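Local coordinates for protein EchA1_1 (Mycobacterium avium subsp. paratuberculosis, PDB 3R9T) that probably catalyses the reversible hydration of (2E)-enoyl-CoA thioesters to (3S)-3-hydroxyacyl-CoA in fatty acid metabolism, at residues L119-S123 with R152-Q156; I33-S38 with G91-Y95. The contacts are given in a common frame with arbitrary orientation. Residue numbers count along the deposited sequence, not the author numbering.

Following the chain from the N terminus, interaction 2 comes first: Ile33-Ser38, at the start of helix 35-50, meets Gly91-Tyr95, closing a loop of 52 residues that includes strand 56-61 and helix 73-77. Past strand 104-108, interaction 1 joins the end of helix 115-122 to helix 149-156 across 28 residues that hold strands 125-129 and 133-135. The two loops follow in series, neither nesting nor crossing. Even so, the contacts touch, although their centres are about 17 Å apart: Tyr95 OH lies 2.7 Å from Ser123 OG, a probable hydrogen bond, and Ala93 CB packs 3.7 Å from Leu119 CD2. Helix 115-122 thus links helix 35-50, through 91-95, to helix 149-156.

Interaction 1: L119-S123 with R152-Q156; sequences LALAS and RIAEQ
Within the crotonase fold, the C-terminal turn of helix 115-122 packs on helix 149-156 in a buried contact reinforced by a second subunit. Residues 119-122 keep helical phi/psi, and Ser123 (-80/156) leaves the helix, its OG donating to Leu119 O at 2.8 Å. The partner segment is kinked: the N atoms of Ala154 and Glu155 lack bonds to the preceding turn, and Gln156 N reaches back three residues to Ile153 O (3.2 Å). The closest CA pair is Leu121 with Arg152, 6.7 Å apart. Arg152, chi1 m and then extended, lays its CB 4.2 Å from Leu121 CD1 and carries NH1 to 3.6 Å from Ala122 CB; its guanidinium is held by Val96 O and by a salt bridge to Asp229. Ile153 (chi1 t, chi2 p) points its CA-CB bond sideways, yet brings CD1 within 4.1 Å of CD2 of Leu121 (mt rotamer), the most covered residue here. Gln156 (chi1 m, chi2 t) completes the contact, its OE1 3.4 Å from Leu121 CD2. Lys160 of the second subunit donates to Gln156 OE1 and to the carbonyls of Leu121 and Ser123, so the helix end also belongs to the subunit interface of this three-chain assembly. Gln156 NE2 donates almost linearly, at 174°, to Leu121 O at 3.1 Å.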
ATOM      1  N   LEU B 119      -5.029   2.793 -18.060  1.00 16.48           N
ATOM      2  CA  LEU B 119      -5.606   1.491 -18.424  1.00 16.60           C
ATOM      3  C   LEU B 119      -4.942   0.338 -17.657  1.00 16.62           C
ATOM      4  O   LEU B 119      -5.621  -0.581 -17.212  1.00 17.55           O
ATOM      5  CB  LEU B 119      -5.481   1.228 -19.921  1.00 17.31           C
ATOM      6  CG  LEU B 119      -6.206   2.187 -20.873  1.00 18.64           C
ATOM      7  CD1 LEU B 119      -5.922   1.810 -22.337  1.00 20.70           C
ATOM      8  CD2 LEU B 119      -7.707   2.252 -20.595  1.00 20.00           C
ATOM      9  N   ALA B 120      -3.620   0.383 -17.508  1.00 16.54           N
ATOM     10  CA  ALA B 120      -2.873  -0.622 -16.738  1.00 16.91           C
ATOM     11  C   ALA B 120      -3.319  -0.628 -15.280  1.00 16.24           C
ATOM     12  O   ALA B 120      -3.599  -1.686 -14.710  1.00 16.76           O
ATOM     13  CB  ALA B 120      -1.338  -0.373 -16.840  1.00 16.37           C
ATOM     14  N   LEU B 121      -3.418   0.559 -14.691  1.00 15.08           N
ATOM     15  CA  LEU B 121      -3.862   0.697 -13.304  1.00 15.20           C
ATOM     16  C   LEU B 121      -5.261   0.127 -13.106  1.00 15.84           C
ATOM     17  O   LEU B 121      -5.521  -0.527 -12.115  1.00 16.57           O
ATOM     18  CB  LEU B 121      -3.801   2.151 -12.868  1.00 15.48           C
ATOM     19  CG  LEU B 121      -2.436   2.822 -12.749  1.00 16.48           C
ATOM     20  CD1 LEU B 121      -2.594   4.314 -12.614  1.00 17.90           C
ATOM     21  CD2 LEU B 121      -1.753   2.256 -11.523  1.00 17.49           C
ATOM     22  N   ALA B 122      -6.131   0.327 -14.080  1.00 15.54           N
ATOM     23  CA  ALA B 122      -7.513  -0.120 -14.006  1.00 15.81           C
ATOM     24  C   ALA B 122      -7.646  -1.637 -14.234  1.00 16.01           C
ATOM     25  O   ALA B 122      -8.674  -2.232 -13.913  1.00 16.98           O
ATOM     26  CB  ALA B 122      -8.333   0.650 -15.040  1.00 15.03           C
ATOM     27  N   SER B 123      -6.630  -2.260 -14.823  1.00 15.35           N
ATOM     28  CA  SER B 123      -6.621  -3.713 -15.051  1.00 15.04           C
ATOM     29  C   SER B 123      -6.246  -4.505 -13.785  1.00 14.71           C
ATOM     30  O   SER B 123      -5.529  -3.989 -12.925  1.00 15.31           O
ATOM     31  CB  SER B 123      -5.654  -4.053 -16.201  1.00 14.78           C
ATOM     32  OG  SER B 123      -5.951  -3.345 -17.408  1.00 16.15           O
ATOM     33  N   ARG B 152      -5.061   6.405  -8.181  1.00 17.85           N
ATOM     34  CA  ARG B 152      -4.685   4.995  -8.165  1.00 17.63           C
ATOM     35  C   ARG B 152      -3.188   4.788  -8.133  1.00 17.67           C
ATOM     36  O   ARG B 152      -2.756   3.731  -7.692  1.00 17.20           O
ATOM     37  CB  ARG B 152      -5.258   4.231  -9.359  1.00 17.69           C
ATOM     38  CG  ARG B 152      -6.757   4.081  -9.277  1.00 16.88           C
ATOM     39  CD  ARG B 152      -7.356   3.473 -10.523  1.00 18.56           C
ATOM     40  NE  ARG B 152      -8.751   3.066 -10.290  1.00 19.34           N
ATOM     41  CZ  ARG B 152      -9.656   2.856 -11.254  1.00 20.46           C
ATOM     42  NH1 ARG B 152      -9.353   3.018 -12.540  1.00 17.59           N
ATOM     43  NH2 ARG B 152     -10.890   2.490 -10.932  1.00 20.68           N
ATOM     44  N   ILE B 153      -2.398   5.765  -8.588  1.00 17.84           N
ATOM     45  CA  ILE B 153      -0.961   5.520  -8.717  1.00 18.16           C
ATOM     46  C   ILE B 153      -0.354   5.253  -7.325  1.00 17.16           C
ATOM     47  O   ILE B 153       0.435   4.299  -7.161  1.00 16.41           O
ATOM     48  CB  ILE B 153      -0.200   6.624  -9.517  1.00 18.67           C
ATOM     49  CG1 ILE B 153       1.211   6.145  -9.870  1.00 20.85           C
ATOM     50  CG2 ILE B 153      -0.170   7.912  -8.769  1.00 20.34           C
ATOM     51  CD1 ILE B 153       1.240   5.044 -10.881  1.00 22.32           C
ATOM     52  N   ALA B 154      -0.775   6.014  -6.317  1.00 18.31           N
ATOM     53  CA  ALA B 154      -0.242   5.815  -4.976  1.00 19.18           C
ATOM     54  C   ALA B 154      -0.868   4.636  -4.255  1.00 18.74           C
ATOM     55  O   ALA B 154      -0.393   4.241  -3.189  1.00 19.80           O
ATOM     56  CB  ALA B 154      -0.374   7.084  -4.128  1.00 20.60           C
ATOM     57  N   GLU B 155      -1.928   4.088  -4.826  1.00 18.44           N
ATOM     58  CA  GLU B 155      -2.522   2.848  -4.323  1.00 18.25           C
ATOM     59  C   GLU B 155      -1.782   1.589  -4.784  1.00 18.16           C
ATOM     60  O   GLU B 155      -1.912   0.525  -4.166  1.00 19.78           O
ATOM     61  CB  GLU B 155      -3.964   2.771  -4.771  1.00 18.78           C
ATOM     62  CG  GLU B 155      -4.825   3.781  -4.059  1.00 21.20           C
ATOM     63  CD  GLU B 155      -6.265   3.822  -4.526  1.00 22.32           C
ATOM     64  OE1 GLU B 155      -6.597   3.191  -5.556  1.00 23.34           O
ATOM     65  OE2 GLU B 155      -7.068   4.530  -3.863  1.00 22.61           O
ATOM     66  N   GLN B 156      -1.019   1.712  -5.863  1.00 17.70           N
ATOM     67  CA  GLN B 156      -0.399   0.549  -6.490  1.00 17.88           C
ATOM     68  C   GLN B 156       1.120   0.561  -6.527  1.00 19.54           C
ATOM     69  O   GLN B 156       1.725  -0.440  -6.886  1.00 21.37           O
ATOM     70  CB  GLN B 156      -0.964   0.372  -7.886  1.00 17.77           C
ATOM     71  CG  GLN B 156      -2.474   0.269  -7.861  1.00 16.68           C
ATOM     72  CD  GLN B 156      -3.071  -0.135  -9.181  1.00 18.86           C
ATOM     73  OE1 GLN B 156      -2.396  -0.739 -10.021  1.00 19.79           O
ATOM     74  NE2 GLN B 156      -4.345   0.199  -9.388  1.00 18.92           N
TER

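Interaction 2: I33-S38 with G91-Y95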
ATOM      1  N   ILE B  33      -6.880   7.169 -27.064  1.00 28.56           N
ATOM      2  CA  ILE B  33      -8.286   6.956 -26.746  1.00 28.67           C
ATOM      3  C   ILE B  33      -9.162   8.094 -27.232  1.00 29.52           C
ATOM      4  O   ILE B  33      -8.940   9.255 -26.895  1.00 29.75           O
ATOM      5  CB  ILE B  33      -8.524   6.812 -25.243  1.00 27.85           C
ATOM      6  CG1 ILE B  33      -7.667   5.688 -24.676  1.00 26.41           C
ATOM      7  CG2 ILE B  33     -10.005   6.506 -24.955  1.00 27.51           C
ATOM      8  CD1 ILE B  33      -7.858   4.336 -25.373  1.00 27.19           C
ATOM      9  N   ASN B  34     -10.178   7.731 -28.007  1.00 30.06           N
ATOM     10  CA  ASN B  34     -11.295   8.616 -28.296  1.00 30.43           C
ATOM     11  C   ASN B  34     -12.622   7.868 -28.067  1.00 30.34           C
ATOM     12  O   ASN B  34     -12.637   6.689 -27.675  1.00 28.93           O
ATOM     13  CB  ASN B  34     -11.197   9.139 -29.741  1.00 31.44           C
ATOM     14  CG  ASN B  34     -11.376   8.041 -30.782  1.00 32.44           C
ATOM     15  OD1 ASN B  34     -11.709   6.903 -30.458  1.00 33.34           O
ATOM     16  ND2 ASN B  34     -11.149   8.384 -32.045  1.00 35.00           N
ATOM     17  N   ALA B  35     -13.733   8.551 -28.334  1.00 31.01           N
ATOM     18  CA  ALA B  35     -15.065   7.949 -28.159  1.00 31.10           C
ATOM     19  C   ALA B  35     -15.276   6.622 -28.913  1.00 30.90           C
ATOM     20  O   ALA B  35     -15.941   5.724 -28.401  1.00 30.82           O
ATOM     21  CB  ALA B  35     -16.155   8.955 -28.535  1.00 31.85           C
ATOM     22  N   ALA B  36     -14.724   6.504 -30.121  1.00 31.00           N
ATOM     23  CA  ALA B  36     -14.840   5.272 -30.910  1.00 30.61           C
ATOM     24  C   ALA B  36     -14.139   4.071 -30.235  1.00 29.53           C
ATOM     25  O   ALA B  36     -14.663   2.954 -30.223  1.00 29.12           O
ATOM     26  CB  ALA B  36     -14.288   5.493 -32.321  1.00 31.71           C
ATOM     27  N   VAL B  37     -12.957   4.311 -29.673  1.00 28.23           N
ATOM     28  CA  VAL B  37     -12.246   3.280 -28.922  1.00 27.13           C
ATOM     29  C   VAL B  37     -13.075   2.902 -27.689  1.00 26.02           C
ATOM     30  O   VAL B  37     -13.248   1.724 -27.379  1.00 25.43           O
ATOM     31  CB  VAL B  37     -10.840   3.746 -28.492  1.00 26.36           C
ATOM     32  CG1 VAL B  37     -10.154   2.682 -27.604  1.00 25.43           C
ATOM     33  CG2 VAL B  37      -9.961   4.111 -29.719  1.00 27.90           C
ATOM     34  N   SER B  38     -13.620   3.905 -27.009  1.00 25.39           N
ATOM     35  CA  SER B  38     -14.416   3.646 -25.815  1.00 24.43           C
ATOM     36  C   SER B  38     -15.637   2.782 -26.098  1.00 24.49           C
ATOM     37  O   SER B  38     -16.025   1.958 -25.279  1.00 23.29           O
ATOM     38  CB  SER B  38     -14.828   4.954 -25.132  1.00 24.39           C
ATOM     39  OG  SER B  38     -13.684   5.713 -24.795  1.00 24.37           O
ATOM     40  N   GLY B  91     -16.416   5.663 -17.661  1.00 22.12           N
ATOM     41  CA  GLY B  91     -15.230   6.494 -17.772  1.00 21.61           C
ATOM     42  C   GLY B  91     -14.402   6.301 -19.029  1.00 20.94           C
ATOM     43  O   GLY B  91     -14.854   5.750 -20.046  1.00 19.97           O
ATOM     44  N   PHE B  92     -13.156   6.744 -18.914  1.00 21.08           N
ATOM     45  CA  PHE B  92     -12.169   6.754 -19.988  1.00 21.31           C
ATOM     46  C   PHE B  92     -12.011   5.386 -20.628  1.00 20.86           C
ATOM     47  O   PHE B  92     -11.869   4.394 -19.928  1.00 20.35           O
ATOM     48  CB  PHE B  92     -10.856   7.217 -19.376  1.00 21.35           C
ATOM     49  CG  PHE B  92      -9.728   7.386 -20.338  1.00 21.63           C
ATOM     50  CD1 PHE B  92      -9.583   8.576 -21.050  1.00 24.25           C
ATOM     51  CD2 PHE B  92      -8.730   6.427 -20.429  1.00 22.94           C
ATOM     52  CE1 PHE B  92      -8.506   8.768 -21.884  1.00 25.20           C
ATOM     53  CE2 PHE B  92      -7.654   6.615 -21.260  1.00 24.63           C
ATOM     54  CZ  PHE B  92      -7.544   7.798 -21.997  1.00 25.29           C
ATOM     55  N   ALA B  93     -12.113   5.350 -21.957  1.00 20.75           N
ATOM     56  CA  ALA B  93     -11.946   4.140 -22.779  1.00 20.20           C
ATOM     57  C   ALA B  93     -13.060   3.120 -22.564  1.00 19.76           C
ATOM     58  O   ALA B  93     -12.946   1.981 -22.988  1.00 20.35           O
ATOM     59  CB  ALA B  93     -10.538   3.486 -22.561  1.00 18.79           C
ATOM     60  N   GLY B  94     -14.138   3.532 -21.899  1.00 19.22           N
ATOM     61  CA  GLY B  94     -15.180   2.597 -21.479  1.00 19.57           C
ATOM     62  C   GLY B  94     -14.658   1.532 -20.537  1.00 18.60           C
ATOM     63  O   GLY B  94     -15.254   0.468 -20.429  1.00 19.29           O
ATOM     64  N   TYR B  95     -13.579   1.846 -19.822  1.00 17.93           N
ATOM     65  CA  TYR B  95     -12.761   0.830 -19.146  1.00 16.99           C
ATOM     66  C   TYR B  95     -12.404   1.136 -17.692  1.00 16.83           C
ATOM     67  O   TYR B  95     -12.495   0.255 -16.854  1.00 17.58           O
ATOM     68  CB  TYR B  95     -11.460   0.619 -19.935  1.00 16.34           C
ATOM     69  CG  TYR B  95     -10.620  -0.587 -19.541  1.00 17.36           C
ATOM     70  CD1 TYR B  95     -10.864  -1.834 -20.102  1.00 18.48           C
ATOM     71  CD2 TYR B  95      -9.561  -0.478 -18.637  1.00 17.24           C
ATOM     72  CE1 TYR B  95     -10.114  -2.936 -19.778  1.00 18.31           C
ATOM     73  CE2 TYR B  95      -8.805  -1.599 -18.281  1.00 15.19           C
ATOM     74  CZ  TYR B  95      -9.061  -2.824 -18.895  1.00 16.40           C
ATOM     75  OH  TYR B  95      -8.349  -3.964 -18.583  1.00 19.12           O
TER
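Gly91-Tyr95 folds as two overlapping beta turns, a type II turn closed by Gly94 N to Gly91 O (3.0 Å) and a type I' turn closed by Tyr95 N to Phe92 O (3.1 Å), with Ala93 and Gly94 both at positive phi. Opposite them helix 35-50 begins: Asn34 is its N-cap, OD1 accepting from Val37 N at 3.0 Å. The backbones approach so closely that Ser38 CA is 3.9 Å from Ala93 CA and makes a CA-H...O contact with Ala93 O at 3.6 Å. A CB on Gly94 would collide with Ser38 O. Ile33 CG2 sits over the Phe92 ring face in a CH-pi contact, 4.2 Å from its centroid, and lies 3.9 Å from Ala93 CB; Ser38 OG is hydrogen-bonded to Leu82 O. Phe92 approaches the bound benzoic acid to about 4 Å, placing the contact beside the ligand pocket. Beyond it, Ala93 and Tyr95 pack on Leu119 of helix 115-122, while Tyr95 also touches Val41 and Leu45 of helix 35-50.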